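PDB 2UVF: exopolygalacturonase from Yersinia enterocolitica, which probably hydrolyses pectic polygalacturonate in the periplasm from the chain end, releasing digalacturonic acid, as a family 28 glycoside hydrolase. Local coordinates for residues 258-264 against 339-345; 359-365 against 386-392; 242-248 against 331-337; 344-350 against 368-374. All coordinates share one frame; numbering follows the deposited sequence. Where two conformers were deposited one is given.

In the fold
All four contacts join successive coils of the parallel beta-helix. Contacts 1 and 4 share Leu344 and Ala345, so strand 342-345 pairs with 258-264 on one side and with 365-368 on the other. Contact 2 continues the stack at a corner: Val342 N and Val339 N are probably hydrogen-bonded to Asn364 O and Asn362 OD1. Contact 3, wholly buried, sends Met334 and Leu336 inward beside Phe347 and Leu344 of contact 4; contact 1 is partly buried, contacts 2 and 4 buried with partly exposed outer residues. Chemistry follows position: hydroxyls, aliphatics and sulfate-bound Arg337 in contact 3, polar corners in contact 2, tyrosine-arginine overlap on the outer face of contact 1, arginine-glutamine pairing on that of contact 4.

Contact 1: 258-264 against 339-345; sequences FRNIRIT and VENVYLA
Tyr343 sets its CD2-CE2 side beside the guanidinium of Arg262, with NH2 of Arg262 3.2 Å from CD2 of Tyr343. The two belong to adjacent coils of the right-handed parallel beta-helix of family 28 hydrolases, in strands 258-264 and 342-345, which run almost exactly parallel. The chain of Arg262 bends at chi3 (92°), which folds the guanidinium back over the neighbouring strand; one of its faces receives Tyr343 CD2, and the two planes lie 20° apart. Its nitrogens are held elsewhere, NH2 by Leu46 O and NH1 by Thr208 OG1, while Tyr343 OH bonds to Asn368 ND2. Thr264 CG2 reaches the same two ring carbons from the opposite side of the ring plane, 3.8 Å from Tyr343 CD2.

The other face is aliphatic. Ile261 CD1 reaches both methyls of Val339, 3.6 Å from Val339 CG2, and CB of Phe258 adds a contact to that methyl. Further along, Ile263 and Leu344 run side by side in the same direction, meeting through CD2 of the leucine. Six backbone hydrogen bonds tie the strands, and they carry on through the corner at Glu340 and Asn341. At this turn the amide planes of Asn260 and Asn341 are 4° apart, and ND2 of Asn260 bonds to Asp206 of the preceding coil. Within the turn, Ile261 N donates to Asn341 O at 2.9 Å.

Contact 2: 359-365 against 386-392; sequences NLENHNV and GNSQNVM
His363 and Gln389 lie side by side and point the same way, their ring and amide planes 27° apart. CD2 of His363 rests 3.6 Å from CB of Gln389, and CG of Gln389 runs on alongside CD2 and NE2 of His363. Both side chains leave with CG beside the backbone N, which keeps them in step along the coil. Both polar ends reach the coil beyond Gln389: His363 NE2 to Glu419 OE1, Gln389 NE2 to Pro420 O. Glu361 and Asn387 also point the same way, touching loosely through CG and CB. At the corner, Asn364 and Asn390 instead meet at a slant, their amides 77° apart.

On the inner side, CB of Val365 meets CG1 of Val391 at 4.0 Å. Ser388 turns its OG back over the loop, where it takes the N-H of Asn362 at 3.3 Å and gives its proton to Gly386 O. That carbonyl also accepts Glu361 N at 2.8 Å in a nearly straight bond (172°), whereas the serine comes from above its plane. Gly386 N donates in turn to Asn359 O.

These are stacked turns of the parallel beta-helix, near the bound galacturonate: the side chain of Leu360 is about 6 Å from it. The chemistry implies that the turn ahead of the corner is tied by polar links, with one hydroxyl and one carbonyl joining three backbone positions across the two coils.

Contact 3: 242-248 against 331-337; sequences ASLINAI and SSLMTLR. With SO4 (sulfate ion), chain D.
Hydroxyl bonds dominate one end of this pairing, where Ser243 OG and Thr335 OG1 lie 2.5 Å apart in a hydrogen bond that either could donate. A water hydrogen-bonded to Ser243 OG at 2.6 Å, direction undecided, accepts from Ser332 N and bridges the two coils. Asn246 braces the serine's backbone: its OD1 takes Ser243 N in the carbonyl plane, on a lone pair, and its ND2 gives to Ser243 O.

Backbone bonds form a parallel ladder, from Ile245 N to Leu333 O through to Arg337 N on Ala247 O at 2.8 Å.

Aliphatic contacts occupy the opposite side of the strands. Ile245 and Met334 run side by side, CD1 to CE 4.0 Å, and CD2 of Leu336 lies 3.8 Å from CB of Ala247.

In the one charged group, Arg337 bends at chi3 (68°), placing NH2 3.4 Å from Ile248 CG2. Its NH1 bonds to O2 of a sulfate at 3.1 Å, a weaker bond joins NH2 to O4, and Arg231 N holds the same ion.

Within the parallel beta-helix, strand 334-339 is flanked by 245-247 and 357-360; Ile269 of strand 268-270 packs on Ile245 and Met334, while Met358 and Leu360 cover Thr335.

Contact 4: 344-350 against 368-374; sequences LAGFTVR and NGLIHQT. With SO4 (sulfate ion), chain G.
A chi1 of 56° puts the Phe347 ring between its own backbone N and carbonyl carbon, and Leu370, with CG beside its N, extends CD2 over that ring. The methyl sits 3.7 Å from the ring centroid and 11° off the normal, a CH-pi contact over the face. The same CD2 approaches Ala345 N and lies 4.0 Å from Leu344 CB, so one leucine branch fills the angle between the phenylalanine and the preceding strand. Ile357 packs against Phe347, Leu370 and Val349 in the interior of the parallel beta-helix.

On the outer side, Arg350 runs extended from CG to NE and aligns with Gln373, guanidinium and amide planes 5° apart. Its edge grips OE1 side-on: Arg350 NE donates to Gln373 OE1 at 2.7 Å and NH2 to the same oxygen at 2.8 Å. NE approaches nearly head-on to the C=O, NH2 on a lone pair. This leaves NE2 of the amide toward a sulfate, with a weak and doubtful bond to it; Tyr94 and Arg288 also hold this ion. Between the two groups, Thr348 OG1 lies 3.5 Å from Ile371 CB.

Strands 348-350 and 371-373 are parallel neighbours, with Val349 N on Ile371 O and Gln373 N on Val349 O. Beyond them Thr374 CG2 packs on Val349 CG1, and its OG1 accepts from Gly401 N, a residue of a nickel site. Held this way, the Gln373 amide is fixed in rotation by Arg350, whose charge probably polarises the carbonyl.

Contact 1: 258-264 against 339-345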
# COMPACT_ATOMS: atom_id res chain seq x y z
N PHE A 258 6.38 -14.57 14.49
CA PHE A 258 7.60 -13.78 14.47
C PHE A 258 7.33 -12.49 15.22
O PHE A 258 6.19 -12.17 15.54
CB PHE A 258 8.03 -13.50 13.04
CG PHE A 258 8.19 -14.72 12.21
CD1 PHE A 258 9.38 -15.46 12.25
CD2 PHE A 258 7.17 -15.14 11.37
CE1 PHE A 258 9.53 -16.59 11.49
CE2 PHE A 258 7.31 -16.27 10.59
CZ PHE A 258 8.51 -16.99 10.64
N ARG A 259 8.39 -11.75 15.53
CA ARG A 259 8.20 -10.44 16.12
C ARG A 259 9.35 -9.53 15.76
O ARG A 259 10.46 -9.99 15.52
CB ARG A 259 7.95 -10.52 17.65
CG ARG A 259 9.15 -10.89 18.52
CD ARG A 259 8.79 -10.89 20.01
NE ARG A 259 10.00 -10.91 20.83
CZ ARG A 259 10.04 -10.84 22.17
NH1 ARG A 259 8.93 -10.75 22.89
NH2 ARG A 259 11.21 -10.87 22.80
N ASN A 260 9.06 -8.23 15.72
CA ASN A 260 10.07 -7.19 15.52
C ASN A 260 10.96 -7.44 14.30
O ASN A 260 12.16 -7.65 14.44
CB ASN A 260 10.92 -6.97 16.80
CG ASN A 260 10.09 -6.94 18.08
OD1 ASN A 260 8.92 -6.52 18.09
ND2 ASN A 260 10.70 -7.37 19.19
N ILE A 261 10.37 -7.43 13.11
CA ILE A 261 11.15 -7.56 11.86
C ILE A 261 11.24 -6.23 11.08
O ILE A 261 10.24 -5.54 10.90
CB ILE A 261 10.62 -8.70 10.92
CG1 ILE A 261 10.54 -10.04 11.69
CG2 ILE A 261 11.50 -8.83 9.71
CD1 ILE A 261 9.89 -11.19 10.94
N ARG A 262 12.44 -5.91 10.61
CA ARG A 262 12.74 -4.61 10.00
C ARG A 262 13.52 -4.80 8.71
O ARG A 262 14.48 -5.56 8.66
CB ARG A 262 13.56 -3.73 10.96
CG ARG A 262 12.83 -3.33 12.23
CD ARG A 262 13.73 -2.55 13.14
NE ARG A 262 13.62 -1.12 12.91
CZ ARG A 262 14.48 -0.37 12.23
NH1 ARG A 262 15.57 -0.91 11.69
NH2 ARG A 262 14.25 0.92 12.10
N ILE A 263 13.09 -4.10 7.66
CA ILE A 263 13.79 -4.10 6.38
C ILE A 263 13.95 -2.66 5.90
O ILE A 263 12.95 -1.94 5.75
CB ILE A 263 13.08 -4.99 5.33
CG1 ILE A 263 12.61 -6.29 5.98
CG2 ILE A 263 13.98 -5.19 4.09
CD1 ILE A 263 11.89 -7.25 5.06
N THR A 264 15.19 -2.22 5.67
CA THR A 264 15.48 -0.79 5.55
C THR A 264 16.61 -0.54 4.57
O THR A 264 17.16 -1.46 3.97
CB THR A 264 15.88 -0.15 6.93
OG1 THR A 264 17.08 -0.78 7.40
CG2 THR A 264 14.78 -0.30 7.98
N VAL A 339 3.72 -11.83 11.63
CA VAL A 339 4.70 -10.96 12.29
C VAL A 339 4.05 -9.92 13.21
O VAL A 339 3.07 -9.25 12.85
CB VAL A 339 5.70 -10.30 11.28
CG1 VAL A 339 6.81 -9.58 12.02
CG2 VAL A 339 6.31 -11.34 10.36
N GLU A 340 4.61 -9.83 14.42
CA GLU A 340 4.22 -8.82 15.38
C GLU A 340 5.30 -7.75 15.40
O GLU A 340 6.43 -8.04 15.82
CB GLU A 340 4.08 -9.46 16.77
CG GLU A 340 3.61 -8.50 17.85
CD GLU A 340 2.12 -8.27 17.78
OE1 GLU A 340 1.42 -9.11 17.16
OE2 GLU A 340 1.65 -7.25 18.34
N ASN A 341 4.96 -6.55 14.91
CA ASN A 341 5.90 -5.40 14.70
C ASN A 341 6.79 -5.48 13.45
O ASN A 341 7.87 -6.04 13.49
CB ASN A 341 6.79 -5.10 15.92
CG ASN A 341 6.01 -5.01 17.22
OD1 ASN A 341 6.50 -5.42 18.27
ND2 ASN A 341 4.82 -4.48 17.17
N VAL A 342 6.34 -4.89 12.34
CA VAL A 342 7.17 -4.81 11.12
C VAL A 342 7.54 -3.35 10.78
O VAL A 342 6.76 -2.43 11.02
CB VAL A 342 6.47 -5.43 9.91
CG1 VAL A 342 7.41 -5.47 8.70
CG2 VAL A 342 6.00 -6.82 10.23
N TYR A 343 8.74 -3.15 10.24
CA TYR A 343 9.14 -1.83 9.77
C TYR A 343 9.89 -1.95 8.46
O TYR A 343 11.04 -2.41 8.43
CB TYR A 343 9.97 -1.06 10.81
CG TYR A 343 10.39 0.38 10.41
CD1 TYR A 343 9.47 1.43 10.40
CD2 TYR A 343 11.73 0.68 10.11
CE1 TYR A 343 9.86 2.74 10.06
CE2 TYR A 343 12.12 1.99 9.77
CZ TYR A 343 11.19 3.01 9.75
OH TYR A 343 11.57 4.31 9.41
N LEU A 344 9.23 -1.49 7.40
CA LEU A 344 9.81 -1.40 6.04
C LEU A 344 10.14 0.06 5.74
O LEU A 344 9.33 0.93 6.03
CB LEU A 344 8.80 -1.98 5.02
CG LEU A 344 8.15 -3.31 5.46
CD1 LEU A 344 6.97 -3.70 4.53
CD2 LEU A 344 9.18 -4.46 5.60
N ALA A 345 11.33 0.34 5.22
CA ALA A 345 11.75 1.72 5.02
C ALA A 345 12.81 1.92 3.93
O ALA A 345 13.71 1.10 3.81
CB ALA A 345 12.23 2.32 6.33

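Contact 2: 359-365 against 386-392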
# COMPACT_ATOMS: atom_id res chain seq x y z
N ASN A 359 1.73 -8.66 3.41
CA ASN A 359 1.64 -8.79 4.85
C ASN A 359 0.43 -9.63 5.13
O ASN A 359 -0.69 -9.26 4.75
CB ASN A 359 1.44 -7.43 5.52
CG ASN A 359 2.61 -6.53 5.34
OD1 ASN A 359 3.51 -6.50 6.18
ND2 ASN A 359 2.65 -5.81 4.22
N LEU A 360 0.66 -10.78 5.74
CA LEU A 360 -0.41 -11.73 6.02
C LEU A 360 -0.47 -11.95 7.52
O LEU A 360 0.50 -12.39 8.14
CB LEU A 360 -0.20 -13.04 5.24
CG LEU A 360 -0.25 -13.02 3.69
CD1 LEU A 360 -0.04 -14.40 3.16
CD2 LEU A 360 -1.53 -12.40 3.09
N GLU A 361 -1.62 -11.63 8.12
CA GLU A 361 -1.81 -11.85 9.53
C GLU A 361 -0.75 -11.16 10.42
O GLU A 361 -0.36 -11.69 11.42
CB GLU A 361 -1.96 -13.36 9.85
CG GLU A 361 -3.36 -13.92 9.65
CD GLU A 361 -3.51 -15.41 9.91
OE1 GLU A 361 -3.90 -15.84 11.00
OE2 GLU A 361 -3.26 -16.19 8.99
N ASN A 362 -0.39 -9.93 10.05
CA ASN A 362 0.54 -9.13 10.83
C ASN A 362 -0.17 -8.14 11.74
O ASN A 362 -1.33 -7.76 11.50
CB ASN A 362 1.50 -8.38 9.92
CG ASN A 362 2.38 -9.29 9.13
OD1 ASN A 362 2.42 -10.49 9.38
ND2 ASN A 362 3.10 -8.74 8.17
N HIS A 363 0.52 -7.75 12.81
CA HIS A 363 0.12 -6.62 13.61
C HIS A 363 1.25 -5.62 13.58
O HIS A 363 2.42 -6.01 13.48
CB HIS A 363 -0.13 -7.02 15.08
CG HIS A 363 -1.35 -7.84 15.29
ND1 HIS A 363 -1.64 -8.42 16.50
CD2 HIS A 363 -2.34 -8.21 14.44
CE1 HIS A 363 -2.78 -9.09 16.40
NE2 HIS A 363 -3.22 -8.99 15.16
N ASN A 364 0.88 -4.34 13.67
CA ASN A 364 1.83 -3.23 13.83
C ASN A 364 2.87 -3.15 12.72
O ASN A 364 4.06 -3.32 12.96
CB ASN A 364 2.51 -3.30 15.21
CG ASN A 364 1.52 -3.57 16.32
OD1 ASN A 364 0.35 -3.15 16.25
ND2 ASN A 364 1.97 -4.31 17.34
N VAL A 365 2.39 -2.97 11.49
CA VAL A 365 3.25 -2.87 10.30
C VAL A 365 3.38 -1.40 9.94
O VAL A 365 2.41 -0.66 9.99
CB VAL A 365 2.65 -3.60 9.07
CG1 VAL A 365 3.54 -3.39 7.84
CG2 VAL A 365 2.41 -5.11 9.37
N GLY A 386 -3.27 -8.16 4.41
CA GLY A 386 -4.19 -9.30 4.46
C GLY A 386 -4.46 -9.81 5.86
O GLY A 386 -3.55 -10.33 6.53
N ASN A 387 -5.70 -9.67 6.31
CA ASN A 387 -6.10 -10.09 7.67
C ASN A 387 -5.14 -9.57 8.73
O ASN A 387 -4.81 -10.27 9.69
CB ASN A 387 -6.27 -11.63 7.77
CG ASN A 387 -7.38 -12.15 6.88
OD1 ASN A 387 -8.51 -12.33 7.33
ND2 ASN A 387 -7.08 -12.36 5.60
N SER A 388 -4.71 -8.32 8.53
CA SER A 388 -3.72 -7.67 9.38
C SER A 388 -4.37 -6.60 10.25
O SER A 388 -5.54 -6.26 10.08
CB SER A 388 -2.60 -7.06 8.52
OG SER A 388 -1.92 -8.08 7.83
N GLN A 389 -3.62 -6.08 11.21
CA GLN A 389 -4.20 -5.09 12.12
C GLN A 389 -3.22 -4.00 12.48
O GLN A 389 -2.05 -4.27 12.71
CB GLN A 389 -4.78 -5.76 13.36
CG GLN A 389 -5.66 -6.97 13.02
CD GLN A 389 -6.76 -7.23 14.01
OE1 GLN A 389 -6.63 -6.92 15.20
NE2 GLN A 389 -7.85 -7.82 13.53
N ASN A 390 -3.72 -2.77 12.53
CA ASN A 390 -2.91 -1.60 12.87
C ASN A 390 -1.71 -1.43 11.91
O ASN A 390 -0.57 -1.71 12.27
CB ASN A 390 -2.50 -1.66 14.36
CG ASN A 390 -1.78 -0.41 14.84
OD1 ASN A 390 -0.76 -0.51 15.53
ND2 ASN A 390 -2.29 0.77 14.49
N VAL A 391 -1.99 -1.00 10.68
CA VAL A 391 -0.97 -0.79 9.64
C VAL A 391 -0.89 0.68 9.16
O VAL A 391 -1.82 1.46 9.29
CB VAL A 391 -1.11 -1.80 8.43
CG1 VAL A 391 -1.35 -3.25 8.92
CG2 VAL A 391 -2.22 -1.38 7.46
N MET A 392 0.26 1.06 8.64
CA MET A 392 0.52 2.47 8.34
C MET A 392 1.44 2.54 7.14
O MET A 392 2.40 1.81 7.07
CB MET A 392 1.23 3.09 9.53
CG MET A 392 1.15 4.57 9.60
SD MET A 392 2.33 5.13 10.83
CE MET A 392 1.51 4.70 12.37

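Contact 3: 242-248 against 331-337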
# COMPACT_ATOMS: atom_id res chain seq x y z
N ALA A 242 7.79 -19.81 -2.20
CA ALA A 242 8.35 -18.75 -1.42
C ALA A 242 8.59 -17.50 -2.30
O ALA A 242 8.89 -17.60 -3.49
CB ALA A 242 9.67 -19.20 -0.79
N SER A 243 8.42 -16.33 -1.67
CA SER A 243 8.84 -15.05 -2.25
C SER A 243 10.35 -14.93 -2.17
O SER A 243 11.02 -15.79 -1.60
CB SER A 243 8.17 -13.90 -1.49
OG SER A 243 6.76 -14.01 -1.52
N LEU A 244 10.88 -13.84 -2.72
CA LEU A 244 12.29 -13.53 -2.60
C LEU A 244 12.68 -13.34 -1.12
O LEU A 244 13.72 -13.83 -0.68
CB LEU A 244 12.64 -12.28 -3.43
CG LEU A 244 14.11 -11.91 -3.64
CD1 LEU A 244 14.88 -13.06 -4.31
CD2 LEU A 244 14.24 -10.60 -4.43
N ILE A 245 11.84 -12.63 -0.38
CA ILE A 245 12.05 -12.43 1.05
C ILE A 245 10.83 -12.90 1.79
O ILE A 245 9.70 -12.55 1.44
CB ILE A 245 12.39 -10.96 1.42
CG1 ILE A 245 13.68 -10.51 0.73
CG2 ILE A 245 12.49 -10.77 2.95
CD1 ILE A 245 13.70 -9.06 0.37
N ASN A 246 11.06 -13.71 2.81
CA ASN A 246 9.98 -14.34 3.55
C ASN A 246 10.11 -14.16 5.05
O ASN A 246 11.20 -14.11 5.57
CB ASN A 246 9.95 -15.84 3.28
CG ASN A 246 9.85 -16.16 1.83
OD1 ASN A 246 8.76 -16.22 1.29
ND2 ASN A 246 10.98 -16.41 1.19
N ALA A 247 8.97 -14.08 5.73
CA ALA A 247 8.90 -14.41 7.15
C ALA A 247 7.70 -15.34 7.31
O ALA A 247 6.60 -14.90 7.63
CB ALA A 247 8.77 -13.15 8.01
N ILE A 248 7.92 -16.63 7.04
CA ILE A 248 6.84 -17.63 6.99
C ILE A 248 7.17 -18.85 7.86
O ILE A 248 8.17 -19.53 7.62
CB ILE A 248 6.53 -18.11 5.52
CG1 ILE A 248 6.27 -16.93 4.59
CG2 ILE A 248 5.34 -19.11 5.50
CD1 ILE A 248 6.13 -17.26 3.12
N SER A 331 6.53 -16.43 -7.90
CA SER A 331 6.97 -15.87 -6.61
C SER A 331 6.70 -14.36 -6.48
O SER A 331 7.13 -13.56 -7.31
CB SER A 331 8.47 -16.12 -6.41
OG SER A 331 8.75 -17.42 -5.89
N SER A 332 5.98 -13.99 -5.42
CA SER A 332 5.86 -12.60 -5.00
C SER A 332 7.20 -12.08 -4.51
O SER A 332 8.14 -12.86 -4.28
CB SER A 332 4.82 -12.46 -3.89
OG SER A 332 3.54 -12.61 -4.43
N LEU A 333 7.31 -10.77 -4.34
CA LEU A 333 8.58 -10.21 -3.92
C LEU A 333 8.86 -10.42 -2.43
O LEU A 333 9.97 -10.76 -2.04
CB LEU A 333 8.65 -8.72 -4.31
CG LEU A 333 10.06 -8.12 -4.22
CD1 LEU A 333 10.54 -7.59 -5.57
CD2 LEU A 333 10.12 -7.08 -3.11
N MET A 334 7.85 -10.22 -1.60
CA MET A 334 8.02 -10.28 -0.16
C MET A 334 6.74 -10.78 0.47
O MET A 334 5.67 -10.32 0.12
CB MET A 334 8.37 -8.90 0.41
CG MET A 334 8.86 -8.94 1.83
SD MET A 334 9.21 -7.34 2.57
CE MET A 334 10.64 -6.80 1.62
N THR A 335 6.85 -11.76 1.36
CA THR A 335 5.68 -12.27 2.06
C THR A 335 6.00 -12.45 3.52
O THR A 335 6.74 -13.35 3.89
CB THR A 335 5.18 -13.60 1.45
OG1 THR A 335 4.87 -13.40 0.07
CG2 THR A 335 3.93 -14.09 2.19
N LEU A 336 5.43 -11.59 4.36
CA LEU A 336 5.69 -11.64 5.78
C LEU A 336 4.39 -12.02 6.43
O LEU A 336 3.40 -11.31 6.28
CB LEU A 336 6.17 -10.29 6.31
CG LEU A 336 7.24 -9.57 5.49
CD1 LEU A 336 7.35 -8.16 6.05
CD2 LEU A 336 8.59 -10.30 5.48
N ARG A 337 4.42 -13.14 7.15
CA ARG A 337 3.21 -13.72 7.72
C ARG A 337 3.37 -13.99 9.22
O ARG A 337 4.41 -14.49 9.67
CB ARG A 337 2.85 -15.01 6.97
CG ARG A 337 1.48 -15.55 7.34
CD ARG A 337 1.11 -16.78 6.55
NE ARG A 337 1.95 -17.93 6.89
CZ ARG A 337 1.66 -19.19 6.54
NH1 ARG A 337 0.55 -19.46 5.88
NH2 ARG A 337 2.46 -20.18 6.89
S SO4 D . 1.11 -23.33 5.23
O1 SO4 D . 2.51 -23.31 4.80
O2 SO4 D . 0.32 -22.26 4.60
O3 SO4 D . 0.51 -24.62 4.86
O4 SO4 D . 1.11 -23.19 6.69
O HOH W 1 5.75 -15.95 -3.00

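Contact 4: 344-350 against 368-374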
# COMPACT_ATOMS: atom_id res chain seq x y z
N LEU A 344 9.23 -1.49 7.40
CA LEU A 344 9.81 -1.40 6.04
C LEU A 344 10.14 0.06 5.74
O LEU A 344 9.33 0.93 6.03
CB LEU A 344 8.80 -1.98 5.02
CG LEU A 344 8.15 -3.31 5.46
CD1 LEU A 344 6.97 -3.70 4.53
CD2 LEU A 344 9.18 -4.46 5.60
N ALA A 345 11.33 0.34 5.22
CA ALA A 345 11.75 1.72 5.02
C ALA A 345 12.81 1.92 3.93
O ALA A 345 13.71 1.10 3.81
CB ALA A 345 12.23 2.32 6.33
N GLY A 346 12.69 3.01 3.17
CA GLY A 346 13.72 3.45 2.21
C GLY A 346 13.93 2.69 0.92
O GLY A 346 14.43 3.25 -0.09
N PHE A 347 13.58 1.40 0.92
CA PHE A 347 13.98 0.55 -0.19
C PHE A 347 13.12 0.73 -1.42
O PHE A 347 11.98 1.17 -1.33
CB PHE A 347 14.17 -0.95 0.19
CG PHE A 347 12.97 -1.61 0.84
CD1 PHE A 347 11.96 -2.18 0.06
CD2 PHE A 347 12.90 -1.76 2.22
CE1 PHE A 347 10.87 -2.83 0.64
CE2 PHE A 347 11.81 -2.41 2.83
CZ PHE A 347 10.80 -2.95 2.03
N THR A 348 13.71 0.41 -2.57
CA THR A 348 13.03 0.40 -3.86
C THR A 348 12.64 -1.03 -4.23
O THR A 348 13.40 -1.99 -3.98
CB THR A 348 13.93 1.08 -4.93
OG1 THR A 348 14.10 2.45 -4.57
CG2 THR A 348 13.33 1.04 -6.33
N VAL A 349 11.44 -1.18 -4.78
CA VAL A 349 10.92 -2.46 -5.25
C VAL A 349 10.82 -2.41 -6.77
O VAL A 349 10.19 -1.51 -7.35
CB VAL A 349 9.51 -2.81 -4.66
CG1 VAL A 349 8.92 -4.10 -5.31
CG2 VAL A 349 9.60 -3.04 -3.20
N ARG A 350 11.43 -3.39 -7.42
CA ARG A 350 11.34 -3.50 -8.86
C ARG A 350 10.94 -4.90 -9.28
O ARG A 350 11.22 -5.83 -8.57
CB ARG A 350 12.69 -3.14 -9.47
CG ARG A 350 12.94 -1.65 -9.38
CD ARG A 350 14.22 -1.25 -10.02
NE ARG A 350 14.30 0.19 -10.01
CZ ARG A 350 15.37 0.89 -10.31
NH1 ARG A 350 16.49 0.27 -10.68
NH2 ARG A 350 15.32 2.21 -10.27
N ASN A 368 7.50 3.04 5.46
CA ASN A 368 7.95 4.42 5.42
C ASN A 368 8.91 4.67 4.24
O ASN A 368 10.05 4.23 4.26
CB ASN A 368 8.64 4.77 6.76
CG ASN A 368 9.23 6.18 6.78
OD1 ASN A 368 8.93 7.02 5.93
ND2 ASN A 368 10.06 6.45 7.79
N GLY A 369 8.43 5.38 3.22
CA GLY A 369 9.31 5.90 2.19
C GLY A 369 9.84 4.87 1.23
O GLY A 369 10.99 4.96 0.76
N LEU A 370 9.02 3.87 0.94
CA LEU A 370 9.39 2.88 -0.06
C LEU A 370 9.12 3.46 -1.44
O LEU A 370 8.28 4.34 -1.62
CB LEU A 370 8.62 1.56 0.15
CG LEU A 370 8.47 0.97 1.57
CD1 LEU A 370 7.59 -0.32 1.52
CD2 LEU A 370 9.78 0.65 2.21
N ILE A 371 9.88 2.98 -2.42
CA ILE A 371 9.70 3.41 -3.80
C ILE A 371 9.33 2.14 -4.60
O ILE A 371 10.13 1.24 -4.70
CB ILE A 371 10.99 4.14 -4.30
CG1 ILE A 371 11.24 5.42 -3.45
CG2 ILE A 371 10.92 4.47 -5.78
CD1 ILE A 371 12.70 5.83 -3.36
N HIS A 372 8.09 2.07 -5.10
CA HIS A 372 7.61 0.91 -5.86
C HIS A 372 7.66 1.27 -7.33
O HIS A 372 7.00 2.20 -7.75
CB HIS A 372 6.16 0.52 -5.46
CG HIS A 372 5.93 0.56 -3.99
ND1 HIS A 372 6.02 -0.56 -3.19
CD2 HIS A 372 5.68 1.59 -3.15
CE1 HIS A 372 5.83 -0.21 -1.92
NE2 HIS A 372 5.62 1.09 -1.88
N GLN A 373 8.46 0.55 -8.10
CA GLN A 373 8.59 0.78 -9.51
C GLN A 373 8.40 -0.56 -10.24
O GLN A 373 9.36 -1.26 -10.59
CB GLN A 373 9.97 1.41 -9.82
CG GLN A 373 10.32 2.72 -9.07
CD GLN A 373 11.76 3.16 -9.36
OE1 GLN A 373 12.64 2.33 -9.59
NE2 GLN A 373 12.00 4.46 -9.37
N THR A 374 7.13 -0.92 -10.44
CA THR A 374 6.77 -2.26 -10.90
C THR A 374 5.73 -2.20 -12.01
O THR A 374 5.08 -3.20 -12.29
CB THR A 374 6.25 -3.16 -9.76
OG1 THR A 374 4.98 -2.70 -9.29
CG2 THR A 374 7.22 -3.16 -8.57
S SO4 G . 11.28 7.98 -7.65
O1 SO4 G . 11.97 7.99 -6.36
O2 SO4 G . 11.88 9.01 -8.50
O3 SO4 G . 11.37 6.69 -8.34
O4 SO4 G . 9.88 8.26 -7.42